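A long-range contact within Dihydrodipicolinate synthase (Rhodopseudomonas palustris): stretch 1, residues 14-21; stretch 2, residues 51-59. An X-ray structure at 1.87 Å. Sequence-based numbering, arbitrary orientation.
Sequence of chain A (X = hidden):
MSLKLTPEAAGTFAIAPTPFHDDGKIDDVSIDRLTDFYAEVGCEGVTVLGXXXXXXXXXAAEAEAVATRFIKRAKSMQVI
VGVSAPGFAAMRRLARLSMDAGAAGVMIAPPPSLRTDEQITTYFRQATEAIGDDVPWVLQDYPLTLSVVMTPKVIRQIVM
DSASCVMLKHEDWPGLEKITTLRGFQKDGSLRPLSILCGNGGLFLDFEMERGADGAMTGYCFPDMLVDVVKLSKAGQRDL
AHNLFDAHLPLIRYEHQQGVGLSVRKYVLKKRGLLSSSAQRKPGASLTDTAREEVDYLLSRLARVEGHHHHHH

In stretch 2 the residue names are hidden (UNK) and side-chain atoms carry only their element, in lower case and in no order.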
# COMPACT_ATOMS: atom_id res chain seq x y z
N ALA A 14 -9.04 24.29 17.18
CA ALA A 14 -10.13 23.38 16.83
C ALA A 14 -10.16 23.09 15.33
O ALA A 14 -10.04 24.00 14.51
CB ALA A 14 -11.46 23.98 17.27
N ILE A 15 -10.31 21.82 14.96
CA ILE A 15 -10.40 21.46 13.55
C ILE A 15 -11.89 21.49 13.24
O ILE A 15 -12.65 20.65 13.74
CB ILE A 15 -9.85 20.06 13.27
CG1 ILE A 15 -8.39 19.97 13.73
CG2 ILE A 15 -9.94 19.76 11.77
CD1 ILE A 15 -7.77 18.60 13.57
N ALA A 16 -12.30 22.45 12.43
CA ALA A 16 -13.70 22.63 12.10
C ALA A 16 -14.26 21.80 10.96
O ALA A 16 -13.68 21.73 9.87
CB ALA A 16 -13.97 24.11 11.82
N PRO A 17 -15.41 21.15 11.19
CA PRO A 17 -16.00 20.36 10.12
C PRO A 17 -16.71 21.40 9.25
O PRO A 17 -16.87 22.55 9.67
CB PRO A 17 -17.00 19.48 10.87
CG PRO A 17 -17.45 20.37 11.97
CD PRO A 17 -16.15 20.98 12.45
N THR A 18 -17.11 21.03 8.04
CA THR A 18 -17.84 21.97 7.19
C THR A 18 -19.31 21.63 7.41
O THR A 18 -19.75 20.54 7.07
CB THR A 18 -17.46 21.80 5.71
OG1 THR A 18 -16.09 22.19 5.52
CG2 THR A 18 -18.35 22.67 4.82
N PRO A 19 -20.08 22.56 8.00
CA PRO A 19 -21.51 22.36 8.27
C PRO A 19 -22.35 22.28 7.00
O PRO A 19 -22.29 23.17 6.16
CB PRO A 19 -21.89 23.58 9.11
CG PRO A 19 -20.59 24.01 9.72
CD PRO A 19 -19.63 23.84 8.58
N PHE A 20 -23.14 21.21 6.88
CA PHE A 20 -24.02 21.02 5.73
C PHE A 20 -25.45 20.78 6.19
O PHE A 20 -25.69 20.32 7.31
CB PHE A 20 -23.63 19.78 4.92
CG PHE A 20 -22.28 19.85 4.27
CD1 PHE A 20 -22.00 20.83 3.33
CD2 PHE A 20 -21.31 18.90 4.57
CE1 PHE A 20 -20.76 20.86 2.69
CE2 PHE A 20 -20.07 18.92 3.94
CZ PHE A 20 -19.80 19.90 2.99
N HIS A 21 -26.40 21.09 5.32
CA HIS A 21 -27.80 20.82 5.61
C HIS A 21 -27.99 19.47 4.93
O HIS A 21 -27.07 18.96 4.29
CB HIS A 21 -28.70 21.89 5.00
CG HIS A 21 -28.66 23.20 5.73
ND1 HIS A 21 -28.99 23.32 7.06
CD2 HIS A 21 -28.34 24.44 5.31
CE1 HIS A 21 -28.88 24.58 7.43
NE2 HIS A 21 -28.49 25.28 6.39
N UNK A 51 -9.37 17.23 4.76
CA UNK A 51 -10.18 16.03 4.87
C UNK A 51 -11.30 16.11 5.92
O UNK A 51 -12.46 15.81 5.62
c UNK A 51 -10.18 13.56 5.37
c UNK A 51 -8.88 14.42 2.72
c UNK A 51 -9.31 14.80 5.20
c UNK A 51 -8.28 14.59 4.10
N UNK A 52 -10.95 16.51 7.14
CA UNK A 52 -11.94 16.61 8.20
C UNK A 52 -13.05 17.60 7.90
O UNK A 52 -14.15 17.50 8.46
c UNK A 52 -10.34 15.86 10.09
c UNK A 52 -9.87 16.26 11.48
c UNK A 52 -11.08 14.54 10.17
c UNK A 52 -11.26 16.95 9.53
N UNK A 53 -12.77 18.56 7.03
CA UNK A 53 -13.77 19.55 6.65
C UNK A 53 -14.45 19.12 5.36
O UNK A 53 -15.17 19.90 4.73
N UNK A 54 -14.21 17.87 4.97
CA UNK A 54 -14.79 17.30 3.75
C UNK A 54 -14.50 18.15 2.51
O UNK A 54 -15.31 18.21 1.59
c UNK A 54 -18.19 16.10 5.27
c UNK A 54 -16.30 17.11 3.92
c UNK A 54 -16.69 16.18 5.06
o UNK A 54 -18.88 15.44 4.45
o UNK A 54 -18.69 16.69 6.25
N UNK A 55 -13.34 18.80 2.50
CA UNK A 55 -12.95 19.64 1.37
C UNK A 55 -12.99 18.88 0.04
O UNK A 55 -13.36 19.45 -0.99
c UNK A 55 -11.56 20.22 1.60
N UNK A 56 -12.61 17.60 0.03
CA UNK A 56 -12.64 16.86 -1.23
C UNK A 56 -14.05 16.77 -1.82
O UNK A 56 -14.21 16.48 -3.01
c UNK A 56 -11.11 15.83 0.24
c UNK A 56 -11.89 16.82 1.07
c UNK A 56 -12.08 15.49 -0.85
N UNK A 57 -15.06 17.01 -0.98
CA UNK A 57 -16.47 16.94 -1.40
C UNK A 57 -17.05 18.29 -1.83
O UNK A 57 -18.24 18.38 -2.15
n UNK A 57 -18.06 12.90 3.23
c UNK A 57 -17.32 16.38 -0.26
c UNK A 57 -17.74 14.59 1.44
c UNK A 57 -16.83 15.05 0.30
c UNK A 57 -17.22 13.31 2.07
N UNK A 58 -16.22 19.32 -1.82
CA UNK A 58 -16.64 20.67 -2.21
C UNK A 58 -15.98 21.04 -3.53
O UNK A 58 -14.95 20.47 -3.90
c UNK A 58 -18.10 21.59 0.48
c UNK A 58 -16.60 21.43 0.31
c UNK A 58 -15.84 22.40 1.21
c UNK A 58 -16.20 21.67 -1.14
N UNK A 59 -16.58 21.97 -4.27
CA UNK A 59 -15.96 22.41 -5.51
C UNK A 59 -15.08 23.61 -5.15
O UNK A 59 -15.19 24.15 -4.05
c UNK A 59 -17.02 22.80 -6.56
o UNK A 59 -19.07 23.95 -6.20
o UNK A 59 -17.21 25.07 -5.85
c UNK A 59 -17.82 24.02 -6.17
O HOH W 1 -16.96 18.24 7.78

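Position 51 carries four side-chain carbons, forked at the first, with one arm two carbons long, and all of them are out of reach of stretch 1. That beta-branched pattern is isoleucine, Ile-51. Its backbone O accepts a hydrogen bond from the N of position 54 at 2.8 Å, which helps hold the turn that presents the next residues.

Position 52 also has four carbons, but the fork comes at the second. Its CA-to-CB bond points sideways, yet the end of the side chain comes nearer, and one terminal carbon lies 3.5 Å from CG2 of Ile-15. This is leucine, Leu-52, and the carbon is CD1. The match is apolar against apolar, in the strand part of stretch 1.

Position 53 has no side-chain atoms at all. Here the CA atoms of the two stretches come nearest, that of position 53 lying 4.2 Å from the CA of Pro-17. Its carbonyl takes the direct hydrogen bond: OG1 of Thr-18 donates to O of position 53, a short 2.6 Å. The residue is glycine, Gly-53. A CB built at this site would sit 3.4 Å from OG1 of Thr-18 and 3.5 Å from O of Ala-16, at contact distance without an evident clash.

Position 54 shows three carbons, the third carrying two oxygens, and its CA-to-CB bond points toward stretch 1. One of the oxygens approaches the edge of the Phe-20 ring, 3.5 Å from CE2 of Phe-20, near the ring plane. This is glutamate, Glu-54, here with a positive phi of 54°; the oxygen is OE2.

Position 55 has a single carbon; it points away and touches nothing on stretch 1, hence alanine, Ala-55. At position 56 three carbons close a ring onto the backbone N, likewise without a contact, which makes it proline, Pro-56. Both belong to a short 3-10 segment.

Position 57 bears four carbons in a row ending in nitrogen and stays beyond contact distance of stretch 1: lysine, Lys-57. It reaches, with an extended side chain, to Glu-54 within its own stretch, NZ of Lys-57 forming a salt bridge with OE1 of Glu-54 at 2.9 Å. Its backbone N also bonds to O of Glu-54 at 2.8 Å.

Position 58 again has four carbons forked at the second. Its CA-to-CB bond points toward stretch 1, and one terminal carbon packs 3.5 Å from CZ of Phe-20, at the ring edge. This is leucine, Leu-58, and the carbon is CD2.

Position 59 has two carbons, the second with two oxygens, out of reach of stretch 1: aspartate, Asp-59. It caps the helix that follows.

The contact therefore combines polar links with two apolar pairs, Ile-15 with Leu-52 and Phe-20 with Leu-58. The threonine hydroxyl reads the glycine carbonyl directly, while a water takes the hydrogen bond from N of Thr-18 (2.8 Å from the water O) and donates to O of Leu-52 (3.0 Å) and to OE2 of Glu-54 (2.8 Å). The rule is economical: the side-chain-free position lies at the closest CA pairing and offers its carbonyl to the threonine, nearby polar groups are satisfied directly or through water, and hydrocarbon pairs complete the contact.

Stretch 2, residues 51-59: ILGEAPKLD
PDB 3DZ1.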